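Local coordinates for protein PrgX (Enterococcus faecalis, PDB 2AWI) that acts as the receptor for the peptide sex pheromone cCF10 and as a DNA-binding repressor that regulates conjugation in Enterococcus faecalis, at the interface of chains A and B. Sequence-based numbering; all coordinates share one arbitrary frame. Chains: chain A/B, PrgX.

Three patches of the two-fold symmetric interface of chains A and B lie at the corners of a nearly even triangle: the C-alpha centres of contacts 1 and 2 are about 29 Å apart, those of contacts 1 and 3 about 27 Å, and those of contacts 2 and 3 about 28 Å. Contact 1 joins the TPR regions of the two chains. Contacts 2 and 3 are related patches with the chains exchanged, sharing Gly55, Val56, Glu60, Leu107 and Ile151: each helix-turn-helix region rests on the partner's TPR region. Within the four-copy deposited assembly, this crossed seating probably couples the DNA-binding heads to the body of the A/B pair.

Contact 1: the interface of chains A and B. Residues chain A 221, 228-230, 233-234, 237; chain B 231, 263, 267, 269.
B:Tyr231 lays its ring flat on A:Gly230 where the TPR regions of the two chains meet, both residues sitting at the start of helix 230-248 in their own chain. The CA of A:Gly230 lies over the middle of the B:Tyr231 ring, 3.6 Å from its centroid, a CH-pi contact with no side chain in the way. On the opposite face, toward the rim, comes CE of B:Lys269 from the ring's own chain. At the hydroxyl end the ring runs into A:Asp233, whose side chain crosses it at about a right angle, with the carboxylate and ring planes 73° apart. B:Tyr231 OH donates to A:Asp233 OD2 over 2.7 Å, coming from above the carboxylate plane (44° out of it). With CG anti to the backbone N (chi1 -171°), A:Asp233 sets OD2 at this phenol and OD1 at A:Lys221. The A:Lys221 NZ makes a 2.8 Å salt bridge to A:Asp233 OD1, on the syn side but well out of the carboxylate plane. That lysine probably steadies the acceptor's negative charge. Water 1 ties A:Asp233 OD2 to the backbone O of B:Ile267, 2.9 Å from each, and also meets the lysine NZ. Further along the helix, A:Leu234 presents CD1 to two isoleucine methyls: CG2 of B:Ile263, tightly packed at 3.4 Å, and CG2 of B:Ile267 at 3.7 Å. The same B:Ile267 methyl packs against the amide carbon CG of A:Asn237.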
loop_
_atom_site.group_PDB
_atom_site.type_symbol
_atom_site.label_atom_id
_atom_site.label_comp_id
_atom_site.label_asym_id
_atom_site.label_seq_id
_atom_site.Cartn_x
_atom_site.Cartn_y
_atom_site.Cartn_z
ATOM N N LYS A 221 20.148 -18.921 -14.141
ATOM C CA LYS A 221 19.562 -19.608 -12.994
ATOM C C LYS A 221 19.396 -21.117 -13.173
ATOM O O LYS A 221 18.984 -21.805 -12.240
ATOM C CB LYS A 221 18.203 -18.988 -12.639
ATOM C CG LYS A 221 18.280 -17.547 -12.154
ATOM C CD LYS A 221 16.893 -16.939 -11.948
ATOM C CE LYS A 221 17.000 -15.490 -11.463
ATOM N NZ LYS A 221 15.680 -14.781 -11.432
ATOM N N ILE A 228 23.859 -16.531 -8.263
ATOM C CA ILE A 228 23.128 -15.362 -8.730
ATOM C C ILE A 228 23.246 -14.256 -7.673
ATOM O O ILE A 228 23.113 -14.512 -6.479
ATOM C CB ILE A 228 21.622 -15.691 -8.955
ATOM C CG1 ILE A 228 21.474 -16.861 -9.938
ATOM C CG2 ILE A 228 20.893 -14.457 -9.473
ATOM C CD1 ILE A 228 21.970 -16.538 -11.365
ATOM N N ASN A 229 23.497 -13.033 -8.122
ATOM C CA ASN A 229 23.619 -11.891 -7.229
ATOM C C ASN A 229 22.220 -11.405 -6.894
ATOM O O ASN A 229 21.472 -10.980 -7.780
ATOM C CB ASN A 229 24.410 -10.778 -7.918
ATOM C CG ASN A 229 24.508 -9.511 -7.082
ATOM O OD1 ASN A 229 23.499 -8.894 -6.736
ATOM N ND2 ASN A 229 25.731 -9.116 -6.763
ATOM N N GLY A 230 21.875 -11.473 -5.610
ATOM C CA GLY A 230 20.564 -11.053 -5.155
ATOM C C GLY A 230 20.167 -9.640 -5.548
ATOM O O GLY A 230 19.016 -9.394 -5.915
ATOM N N ASP A 233 19.358 -9.678 -9.188
ATOM C CA ASP A 233 18.116 -10.396 -9.427
ATOM C C ASP A 233 16.921 -9.491 -9.135
ATOM O O ASP A 233 15.858 -9.614 -9.743
ATOM C CB ASP A 233 18.071 -11.643 -8.537
ATOM C CG ASP A 233 16.912 -12.559 -8.866
ATOM O OD1 ASP A 233 16.449 -12.539 -10.026
ATOM O OD2 ASP A 233 16.476 -13.313 -7.974
ATOM N N LEU A 234 17.121 -8.567 -8.208
ATOM C CA LEU A 234 16.084 -7.638 -7.797
ATOM C C LEU A 234 15.967 -6.502 -8.816
ATOM O O LEU A 234 14.870 -6.137 -9.237
ATOM C CB LEU A 234 16.449 -7.081 -6.420
ATOM C CG LEU A 234 15.380 -6.579 -5.459
ATOM C CD1 LEU A 234 14.312 -7.642 -5.277
ATOM C CD2 LEU A 234 16.047 -6.248 -4.120
ATOM N N ASN A 237 14.838 -7.776 -12.245
ATOM C CA ASN A 237 13.419 -8.120 -12.174
ATOM C C ASN A 237 12.583 -6.841 -12.233
ATOM O O ASN A 237 11.420 -6.862 -12.635
ATOM C CB ASN A 237 13.122 -8.887 -10.883
ATOM C CG ASN A 237 11.852 -9.715 -10.974
ATOM O OD1 ASN A 237 10.739 -9.189 -10.882
ATOM N ND2 ASN A 237 12.013 -11.024 -11.170
ATOM N N TYR B 231 20.306 -11.624 -1.234
ATOM C CA TYR B 231 19.166 -12.361 -0.706
ATOM C C TYR B 231 19.173 -12.325 0.825
ATOM O O TYR B 231 18.131 -12.136 1.458
ATOM C CB TYR B 231 19.204 -13.805 -1.209
ATOM C CG TYR B 231 19.081 -13.922 -2.709
ATOM C CD1 TYR B 231 17.957 -13.427 -3.380
ATOM C CD2 TYR B 231 20.072 -14.549 -3.460
ATOM C CE1 TYR B 231 17.822 -13.559 -4.766
ATOM C CE2 TYR B 231 19.950 -14.690 -4.848
ATOM C CZ TYR B 231 18.824 -14.196 -5.494
ATOM O OH TYR B 231 18.696 -14.360 -6.857
ATOM N N ILE B 263 8.090 -9.467 -2.260
ATOM C CA ILE B 263 9.205 -9.328 -3.185
ATOM C C ILE B 263 9.840 -10.670 -3.544
ATOM O O ILE B 263 10.105 -10.940 -4.718
ATOM C CB ILE B 263 10.279 -8.413 -2.604
ATOM C CG1 ILE B 263 9.738 -6.989 -2.515
ATOM C CG2 ILE B 263 11.513 -8.439 -3.471
ATOM C CD1 ILE B 263 9.380 -6.377 -3.859
ATOM N N ILE B 267 10.112 -11.894 -7.409
ATOM C CA ILE B 267 11.331 -12.239 -8.140
ATOM C C ILE B 267 11.567 -13.737 -8.327
ATOM O O ILE B 267 12.578 -14.140 -8.888
ATOM C CB ILE B 267 12.588 -11.616 -7.489
ATOM C CG1 ILE B 267 12.909 -12.316 -6.162
ATOM C CG2 ILE B 267 12.368 -10.119 -7.286
ATOM C CD1 ILE B 267 14.231 -11.874 -5.542
ATOM N N LYS B 269 11.889 -16.365 -5.887
ATOM C CA LYS B 269 12.607 -17.172 -4.897
ATOM C C LYS B 269 11.540 -17.861 -4.053
ATOM O O LYS B 269 11.284 -17.472 -2.912
ATOM C CB LYS B 269 13.491 -16.289 -4.007
ATOM C CG LYS B 269 14.616 -15.588 -4.744
ATOM C CD LYS B 269 15.649 -16.575 -5.299
ATOM C CE LYS B 269 16.375 -17.329 -4.187
ATOM N NZ LYS B 269 17.551 -18.086 -4.702
HETATM O O HOH W 1 15.024 -15.736 -8.565
#

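Contact 2: the interface of chains A and B. Residues chain A 55-57, 60; chain B 107-108, 151.
The loop 55-57 leading into helix 58-67, in the helix-turn-helix region of chain A, places A:Gly55 and A:Asn57 against B:Gln108 and B:Ile151, at the starts of helices 107-122 and 150-162 in chain B's TPR region. B:Gln108 CG lies 3.5 Å from A:Gly55 CA, and the bend at chi2 (-70°) turns the amide end toward A:Gly55 O and A:Asn57. That amide end is doubtful: B:Gln108 OE1 stands 2.9 Å from the carbonyl O of A:Gly55, and both can only accept, so the amide may be turned over, with nitrogen facing that carbonyl. As modelled, NE2 of B:Gln108 binds water 2 at 2.9 Å, and this water reaches on to the side-chain OD1 of A:Asn57. The two amides themselves stand nearly perpendicular, their planes 85° apart. B:Ile151 comes at the same A:Gly55 carbonyl with aliphatic groups: CG1 lies anti to the backbone N (chi1 -173°), leaving B:Ile151 CG2 in the crowded position, 3.3 Å from A:Gly55 O. A second water-bridged point lies beside it. Water 3 meets the backbone N of B:Ile151 at 2.6 Å. It also binds ND2 of A:Asn57 and the carboxylate OE1 of A:Glu60, bringing an acidic group, through water, toward the first turn of B's helix 150-162.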
loop_
_atom_site.group_PDB
_atom_site.type_symbol
_atom_site.label_atom_id
_atom_site.label_comp_id
_atom_site.label_asym_id
_atom_site.label_seq_id
_atom_site.Cartn_x
_atom_site.Cartn_y
_atom_site.Cartn_z
ATOM N N GLY A 55 42.120 -28.669 6.928
ATOM C CA GLY A 55 40.671 -28.593 7.004
ATOM C C GLY A 55 40.156 -27.186 6.723
ATOM O O GLY A 55 38.991 -26.886 6.979
ATOM N N VAL A 56 41.027 -26.323 6.191
ATOM C CA VAL A 56 40.664 -24.947 5.876
ATOM C C VAL A 56 40.614 -24.810 4.365
ATOM O O VAL A 56 41.550 -25.187 3.670
ATOM C CB VAL A 56 41.702 -23.948 6.456
ATOM C CG1 VAL A 56 41.331 -22.512 6.080
ATOM C CG2 VAL A 56 41.778 -24.113 7.960
ATOM N N ASN A 57 39.514 -24.265 3.861
ATOM C CA ASN A 57 39.310 -24.098 2.425
ATOM C C ASN A 57 40.488 -23.492 1.653
ATOM O O ASN A 57 41.040 -22.452 2.018
ATOM C CB ASN A 57 38.021 -23.300 2.197
ATOM C CG ASN A 57 36.788 -24.025 2.744
ATOM O OD1 ASN A 57 36.272 -24.955 2.126
ATOM N ND2 ASN A 57 36.332 -23.614 3.920
ATOM N N GLU A 60 40.388 -19.810 0.703
ATOM C CA GLU A 60 40.540 -18.936 1.856
ATOM C C GLU A 60 42.014 -18.761 2.177
ATOM O O GLU A 60 42.457 -17.664 2.520
ATOM C CB GLU A 60 39.827 -19.504 3.086
ATOM C CG GLU A 60 39.730 -18.488 4.206
ATOM C CD GLU A 60 39.189 -19.060 5.504
ATOM O OE1 GLU A 60 38.210 -19.828 5.442
ATOM O OE2 GLU A 60 39.729 -18.728 6.584
ATOM N N LEU B 107 38.528 -30.269 10.618
ATOM C CA LEU B 107 37.332 -29.461 10.743
ATOM C C LEU B 107 36.371 -29.735 9.582
ATOM O O LEU B 107 35.160 -29.667 9.751
ATOM C CB LEU B 107 37.728 -27.991 10.787
ATOM C CG LEU B 107 38.515 -27.628 12.049
ATOM C CD1 LEU B 107 39.072 -26.225 11.895
ATOM C CD2 LEU B 107 37.615 -27.735 13.293
ATOM N N GLN B 108 36.906 -30.037 8.401
ATOM C CA GLN B 108 36.053 -30.347 7.256
ATOM C C GLN B 108 35.255 -31.614 7.587
ATOM O O GLN B 108 34.039 -31.659 7.389
ATOM C CB GLN B 108 36.898 -30.577 5.999
ATOM C CG GLN B 108 37.630 -29.339 5.507
ATOM C CD GLN B 108 36.694 -28.289 4.925
ATOM O OE1 GLN B 108 37.070 -27.129 4.761
ATOM N NE2 GLN B 108 35.473 -28.698 4.598
ATOM N N ILE B 151 35.651 -22.552 7.602
ATOM C CA ILE B 151 35.133 -23.843 8.037
ATOM C C ILE B 151 34.603 -23.797 9.470
ATOM O O ILE B 151 33.738 -24.594 9.847
ATOM C CB ILE B 151 36.201 -24.952 7.905
ATOM C CG1 ILE B 151 35.572 -26.314 8.209
ATOM C CG2 ILE B 151 37.371 -24.667 8.826
ATOM C CD1 ILE B 151 34.391 -26.658 7.318
HETATM O O HOH W 2 33.857 -26.604 3.387
HETATM O O HOH W 3 37.604 -22.403 5.946
#

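Contact 3: the interface of chains A and B. Residues chain A 107, 149-151; chain B 11, 14-15, 55-56, 60, 64.
A:Phe149, just ahead of helix 150-159 in the TPR region, plugs into the helix-turn-helix region of chain B, and the tight packing is around its ring. CG2 of B:Val56 sits above one face, toward the rim, 3.9 Å from A:Phe149 CG. At the far end of the ring, B:Ile11 brings CG1 to 3.6 Å from A:Phe149 CE2, and B:Glu14 lays its aliphatic CG near CE1 and CZ. The edge near CD2 meets B:Arg64 NE and B:Glu60 OE2 in the ring plane; the guanidinium is turned 76° from the ring, its own face toward that edge. B:Arg64 is fixed there by a side-on grip: NE (2.6 Å) and NH2 (2.8 Å) both hold OE2 of B:Glu60, NE using the anti lone pair. B:Glu60 CG lies anti to the backbone N (chi1 -167°) with the chain extended, carrying B:Glu60 OE1 to the backbone N of A:Gly150 at 2.7 Å, syn and 23° out of the carboxylate plane. An acid at this helix start may be favoured by the helix dipole. On the looser side, water 4 replaces direct contact, bridging B:Glu60 OE1 at 2.6 Å to the backbone N of A:Ile151. There A:Leu107 CD1 and B:Leu15 CD2 meet tip to tip at 3.9 Å.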
loop_
_atom_site.group_PDB
_atom_site.type_symbol
_atom_site.label_atom_id
_atom_site.label_comp_id
_atom_site.label_asym_id
_atom_site.label_seq_id
_atom_site.Cartn_x
_atom_site.Cartn_y
_atom_site.Cartn_z
ATOM N N LEU A 107 44.268 -8.675 -21.947
ATOM C CA LEU A 107 42.880 -8.308 -21.747
ATOM C C LEU A 107 42.746 -7.459 -20.487
ATOM O O LEU A 107 41.900 -6.573 -20.422
ATOM C CB LEU A 107 42.017 -9.561 -21.644
ATOM C CG LEU A 107 41.995 -10.409 -22.919
ATOM C CD1 LEU A 107 41.222 -11.690 -22.668
ATOM C CD2 LEU A 107 41.372 -9.613 -24.062
ATOM N N PHE A 149 36.263 -15.428 -21.455
ATOM C CA PHE A 149 36.529 -15.551 -20.029
ATOM C C PHE A 149 35.948 -14.380 -19.242
ATOM O O PHE A 149 35.435 -13.425 -19.822
ATOM C CB PHE A 149 38.042 -15.656 -19.794
ATOM C CG PHE A 149 38.741 -16.591 -20.752
ATOM C CD1 PHE A 149 39.193 -16.132 -21.989
ATOM C CD2 PHE A 149 38.905 -17.942 -20.436
ATOM C CE1 PHE A 149 39.797 -17.002 -22.900
ATOM C CE2 PHE A 149 39.509 -18.830 -21.342
ATOM C CZ PHE A 149 39.954 -18.358 -22.575
ATOM N N GLY A 150 36.032 -14.468 -17.917
ATOM C CA GLY A 150 35.519 -13.418 -17.062
ATOM C C GLY A 150 35.955 -12.033 -17.505
ATOM O O GLY A 150 35.131 -11.131 -17.664
ATOM N N ILE A 151 37.251 -11.862 -17.727
ATOM C CA ILE A 151 37.771 -10.561 -18.129
ATOM C C ILE A 151 37.143 -10.052 -19.439
ATOM O O ILE A 151 37.088 -8.837 -19.680
ATOM C CB ILE A 151 39.309 -10.609 -18.252
ATOM C CG1 ILE A 151 39.859 -9.222 -18.576
ATOM C CG2 ILE A 151 39.704 -11.612 -19.317
ATOM C CD1 ILE A 151 39.522 -8.165 -17.545
ATOM N N ILE B 11 43.900 -21.742 -23.123
ATOM C CA ILE B 11 43.776 -20.299 -23.004
ATOM C C ILE B 11 44.829 -19.567 -23.825
ATOM O O ILE B 11 44.509 -18.621 -24.545
ATOM C CB ILE B 11 43.889 -19.855 -21.534
ATOM C CG1 ILE B 11 42.720 -20.440 -20.732
ATOM C CG2 ILE B 11 43.913 -18.332 -21.443
ATOM C CD1 ILE B 11 42.818 -20.219 -19.220
ATOM N N GLU B 14 43.934 -19.810 -27.360
ATOM C CA GLU B 14 42.680 -19.107 -27.587
ATOM C C GLU B 14 42.961 -17.626 -27.830
ATOM O O GLU B 14 42.349 -17.000 -28.693
ATOM C CB GLU B 14 41.764 -19.279 -26.372
ATOM C CG GLU B 14 40.480 -18.459 -26.416
ATOM C CD GLU B 14 39.671 -18.694 -27.675
ATOM O OE1 GLU B 14 39.451 -19.870 -28.034
ATOM O OE2 GLU B 14 39.247 -17.704 -28.302
ATOM N N LEU B 15 43.905 -17.079 -27.072
ATOM C CA LEU B 15 44.266 -15.670 -27.186
ATOM C C LEU B 15 45.404 -15.461 -28.175
ATOM O O LEU B 15 45.964 -14.366 -28.274
ATOM C CB LEU B 15 44.674 -15.120 -25.819
ATOM C CG LEU B 15 43.667 -15.312 -24.680
ATOM C CD1 LEU B 15 44.249 -14.738 -23.388
ATOM C CD2 LEU B 15 42.342 -14.632 -25.030
ATOM N N GLY B 55 45.990 -12.644 -18.894
ATOM C CA GLY B 55 44.972 -11.638 -18.662
ATOM C C GLY B 55 43.685 -12.250 -18.142
ATOM O O GLY B 55 42.658 -11.575 -18.041
ATOM N N VAL B 56 43.739 -13.538 -17.821
ATOM C CA VAL B 56 42.582 -14.251 -17.293
ATOM C C VAL B 56 42.804 -14.404 -15.794
ATOM O O VAL B 56 43.932 -14.603 -15.350
ATOM C CB VAL B 56 42.432 -15.640 -17.952
ATOM C CG1 VAL B 56 41.257 -16.403 -17.338
ATOM C CG2 VAL B 56 42.232 -15.467 -19.445
ATOM N N GLU B 60 39.703 -18.139 -11.805
ATOM C CA GLU B 60 38.905 -18.679 -12.898
ATOM C C GLU B 60 39.704 -19.800 -13.555
ATOM O O GLU B 60 39.154 -20.840 -13.919
ATOM C CB GLU B 60 38.583 -17.602 -13.936
ATOM C CG GLU B 60 37.504 -18.047 -14.924
ATOM C CD GLU B 60 37.397 -17.154 -16.144
ATOM O OE1 GLU B 60 37.294 -15.919 -15.979
ATOM O OE2 GLU B 60 37.404 -17.692 -17.271
ATOM N N ARG B 64 38.601 -23.668 -13.958
ATOM C CA ARG B 64 38.497 -24.269 -15.278
ATOM C C ARG B 64 39.319 -25.555 -15.260
ATOM O O ARG B 64 38.982 -26.531 -15.925
ATOM C CB ARG B 64 39.018 -23.315 -16.356
ATOM C CG ARG B 64 38.078 -22.160 -16.667
ATOM C CD ARG B 64 38.724 -21.174 -17.632
ATOM N NE ARG B 64 37.794 -20.117 -18.009
ATOM C CZ ARG B 64 36.752 -20.291 -18.813
ATOM N NH1 ARG B 64 36.504 -21.482 -19.337
ATOM N NH2 ARG B 64 35.941 -19.277 -19.073
HETATM O O HOH W 4 38.913 -13.849 -16.237
#